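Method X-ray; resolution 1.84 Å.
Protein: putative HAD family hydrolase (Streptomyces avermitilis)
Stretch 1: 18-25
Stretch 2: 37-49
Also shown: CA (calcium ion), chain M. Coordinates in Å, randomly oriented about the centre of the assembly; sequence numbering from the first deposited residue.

Stretch 1 18-25: DFDGTQTD
Stretch 2, residues 37-49: FVSVHRGDGLGIA

Two segments of a chain can pack closely without sharing a single direct hydrogen bond, leaving water to match their polar groups; this putative HAD family hydrolase offers a compact example. Residues 18-25 form an irregular loop, whereas 37-41 finish a strand and 42-49 begin a helix. The closest CA atoms across the contact are those of T24 and V40, 5.3 Å apart, and the two stretches together bury 334 Å².

Q23 covers the most surface. Its backbone (phi/psi -94/-4) and m, t side chain with chi3 at 66° place OE1 3.9 Å from I48 CD1, while NE2 donates to D18 O at 3.1 Å, fastening the amide within its own loop. Q23 O lies 3.7 Å from V40 CA. Water 3 donates to Q23 O (2.7 Å) and D44 OD2 (2.6 Å) and accepts from H41 N (2.9 Å), joining loop, strand end and helix. Water 2 adds a second bridge, donating to T22 O at 2.8 Å and D44 OD2 at 2.7 Å. The carboxylate of D44, chi1 m, suits this place as an acceptor for both waters.

V38 and V40, both chi1 m in extended backbone, supply the apolar half. V38 points toward the loop, and its CG2 meets the edge of the F19 ring, 3.7 Å from CZ; V40 CG1 lies 4.0 Å from F19 CE1. F19, chi1 t and chi2 72°, reaches them although its CA-to-CB bond runs sideways. T24, chi1 p, sets CG2 4.2 Å from V38 CB while its OG1 accepts from G21 N at 2.8 Å.

Beyond V40, H41 caps the helix through a weak bond from D44 N to H41 ND1 (3.5 Å). Within the loop, D18 OD2 (2.4 Å) and D20 O (2.3 Å) bind the calcium ion.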

# COMPACT_ATOMS: atom_id res chain seq x y z
N ASP D 18 -20.46 -17.82 -4.67
CA ASP D 18 -21.07 -16.55 -5.04
C ASP D 18 -20.26 -15.94 -6.20
O ASP D 18 -19.13 -16.35 -6.44
CB ASP D 18 -21.10 -15.63 -3.82
CG ASP D 18 -21.56 -14.23 -4.15
OD1 ASP D 18 -22.66 -14.08 -4.73
OD2 ASP D 18 -20.80 -13.29 -3.86
N PHE D 19 -20.84 -14.98 -6.93
CA PHE D 19 -20.14 -14.39 -8.08
C PHE D 19 -19.63 -12.97 -7.83
O PHE D 19 -18.44 -12.80 -7.54
CB PHE D 19 -20.98 -14.47 -9.35
CG PHE D 19 -20.26 -13.97 -10.58
CD1 PHE D 19 -19.23 -14.72 -11.16
CD2 PHE D 19 -20.62 -12.76 -11.16
CE1 PHE D 19 -18.57 -14.26 -12.30
CE2 PHE D 19 -19.97 -12.30 -12.30
CZ PHE D 19 -18.94 -13.05 -12.87
N ASP D 20 -20.49 -11.96 -7.93
CA ASP D 20 -20.04 -10.58 -7.72
C ASP D 20 -19.48 -10.39 -6.31
O ASP D 20 -20.13 -10.72 -5.33
CB ASP D 20 -21.16 -9.56 -7.97
CG ASP D 20 -21.61 -9.54 -9.42
OD1 ASP D 20 -21.02 -8.80 -10.24
OD2 ASP D 20 -22.58 -10.26 -9.75
N GLY D 21 -18.25 -9.87 -6.23
CA GLY D 21 -17.65 -9.56 -4.94
C GLY D 21 -16.85 -10.73 -4.38
O GLY D 21 -16.08 -10.55 -3.43
N THR D 22 -17.02 -11.89 -5.01
CA THR D 22 -16.38 -13.14 -4.57
C THR D 22 -15.39 -13.62 -5.63
O THR D 22 -14.22 -13.85 -5.33
CB THR D 22 -17.44 -14.22 -4.20
OG1 THR D 22 -18.15 -13.78 -3.04
CG2 THR D 22 -16.79 -15.59 -3.92
N GLN D 23 -15.88 -13.76 -6.86
CA GLN D 23 -15.02 -13.99 -8.03
C GLN D 23 -14.68 -12.68 -8.74
O GLN D 23 -13.94 -12.66 -9.72
CB GLN D 23 -15.73 -14.93 -9.02
CG GLN D 23 -16.02 -16.29 -8.44
CD GLN D 23 -16.78 -17.18 -9.41
OE1 GLN D 23 -16.25 -17.58 -10.45
NE2 GLN D 23 -18.02 -17.49 -9.08
N THR D 24 -15.26 -11.57 -8.24
CA THR D 24 -14.96 -10.23 -8.78
C THR D 24 -14.71 -9.29 -7.61
O THR D 24 -15.00 -9.62 -6.47
CB THR D 24 -16.14 -9.63 -9.59
OG1 THR D 24 -17.14 -9.13 -8.70
CG2 THR D 24 -16.76 -10.66 -10.56
N ASP D 25 -14.20 -8.10 -7.92
CA ASP D 25 -13.98 -7.05 -6.91
C ASP D 25 -15.25 -6.24 -6.60
O ASP D 25 -15.17 -5.15 -6.00
CB ASP D 25 -12.83 -6.13 -7.34
CG ASP D 25 -13.13 -5.36 -8.63
OD1 ASP D 25 -14.23 -5.48 -9.19
OD2 ASP D 25 -12.25 -4.62 -9.11
N PHE D 37 -19.69 -5.12 -17.99
CA PHE D 37 -18.55 -6.03 -18.03
C PHE D 37 -18.08 -6.22 -16.58
O PHE D 37 -18.26 -5.32 -15.75
CB PHE D 37 -17.40 -5.45 -18.87
CG PHE D 37 -17.83 -4.95 -20.23
CD1 PHE D 37 -18.55 -3.75 -20.36
CD2 PHE D 37 -17.51 -5.66 -21.38
CE1 PHE D 37 -18.96 -3.29 -21.63
CE2 PHE D 37 -17.91 -5.20 -22.66
CZ PHE D 37 -18.63 -4.01 -22.77
N VAL D 38 -17.50 -7.37 -16.27
CA VAL D 38 -16.89 -7.58 -14.95
C VAL D 38 -15.50 -8.19 -15.10
O VAL D 38 -15.21 -8.83 -16.12
CB VAL D 38 -17.76 -8.46 -13.99
CG1 VAL D 38 -19.14 -7.82 -13.76
CG2 VAL D 38 -17.91 -9.88 -14.55
N SER D 39 -14.63 -7.99 -14.11
CA SER D 39 -13.30 -8.60 -14.15
C SER D 39 -13.26 -9.83 -13.27
O SER D 39 -13.62 -9.78 -12.09
CB SER D 39 -12.20 -7.60 -13.75
OG SER D 39 -12.17 -6.52 -14.66
N VAL D 40 -12.83 -10.94 -13.86
CA VAL D 40 -12.59 -12.17 -13.13
C VAL D 40 -11.08 -12.42 -13.11
O VAL D 40 -10.31 -11.61 -13.63
CB VAL D 40 -13.40 -13.37 -13.71
CG1 VAL D 40 -14.91 -13.15 -13.49
CG2 VAL D 40 -13.08 -13.59 -15.21
N HIS D 41 -10.65 -13.54 -12.52
CA HIS D 41 -9.22 -13.78 -12.28
C HIS D 41 -8.80 -15.16 -12.80
O HIS D 41 -9.47 -16.15 -12.52
CB HIS D 41 -8.96 -13.64 -10.78
CG HIS D 41 -7.52 -13.53 -10.39
ND1 HIS D 41 -6.72 -14.63 -10.18
CD2 HIS D 41 -6.75 -12.44 -10.14
CE1 HIS D 41 -5.51 -14.23 -9.83
NE2 HIS D 41 -5.50 -12.91 -9.80
N ARG D 42 -7.69 -15.21 -13.54
CA ARG D 42 -7.21 -16.46 -14.16
C ARG D 42 -6.72 -17.46 -13.13
O ARG D 42 -6.81 -18.67 -13.36
CB ARG D 42 -6.10 -16.19 -15.17
CG ARG D 42 -6.56 -15.51 -16.46
CD ARG D 42 -6.98 -16.53 -17.53
NE ARG D 42 -7.21 -15.89 -18.82
CZ ARG D 42 -8.36 -15.88 -19.48
NH1 ARG D 42 -9.43 -16.50 -19.00
NH2 ARG D 42 -8.43 -15.24 -20.65
N GLY D 43 -6.18 -16.96 -12.03
CA GLY D 43 -5.83 -17.80 -10.88
C GLY D 43 -7.04 -18.51 -10.32
O GLY D 43 -6.98 -19.72 -10.06
N ASP D 44 -8.14 -17.79 -10.11
CA ASP D 44 -9.41 -18.42 -9.72
C ASP D 44 -9.80 -19.51 -10.71
O ASP D 44 -10.24 -20.59 -10.31
CB ASP D 44 -10.56 -17.39 -9.65
CG ASP D 44 -10.45 -16.45 -8.46
OD1 ASP D 44 -9.75 -16.76 -7.47
OD2 ASP D 44 -11.10 -15.38 -8.51
N GLY D 45 -9.67 -19.22 -12.00
CA GLY D 45 -10.00 -20.17 -13.05
C GLY D 45 -9.21 -21.46 -12.93
O GLY D 45 -9.75 -22.54 -13.10
N LEU D 46 -7.92 -21.33 -12.63
CA LEU D 46 -7.05 -22.49 -12.49
C LEU D 46 -7.40 -23.26 -11.24
O LEU D 46 -7.40 -24.49 -11.25
CB LEU D 46 -5.57 -22.07 -12.49
CG LEU D 46 -4.52 -23.19 -12.48
CD1 LEU D 46 -4.40 -23.86 -13.84
CD2 LEU D 46 -3.17 -22.63 -12.03
N GLY D 47 -7.70 -22.54 -10.16
CA GLY D 47 -8.13 -23.13 -8.89
C GLY D 47 -9.43 -23.91 -9.04
O GLY D 47 -9.55 -25.03 -8.57
N ILE D 48 -10.42 -23.28 -9.67
CA ILE D 48 -11.71 -23.91 -9.92
C ILE D 48 -11.56 -25.19 -10.77
O ILE D 48 -12.15 -26.23 -10.45
CB ILE D 48 -12.69 -22.89 -10.56
CG1 ILE D 48 -13.06 -21.82 -9.53
CG2 ILE D 48 -13.93 -23.58 -11.14
CD1 ILE D 48 -13.64 -20.51 -10.11
N ALA D 49 -10.77 -25.11 -11.83
CA ALA D 49 -10.55 -26.29 -12.68
C ALA D 49 -9.86 -27.41 -11.90
O ALA D 49 -10.20 -28.59 -12.08
CB ALA D 49 -9.75 -25.92 -13.94
CA CA M . -21.79 -11.06 -3.77
O HOH W 1 -23.48 -11.07 -5.48
O HOH W 2 -11.53 -14.09 -6.21
O HOH W 3 -12.51 -14.75 -10.61
O HOH W 4 -15.34 -6.29 -11.83
O HOH W 5 -12.79 -8.00 -10.42
O HOH W 6 -21.67 -8.72 -3.83
O HOH W 7 -23.31 -11.75 -2.12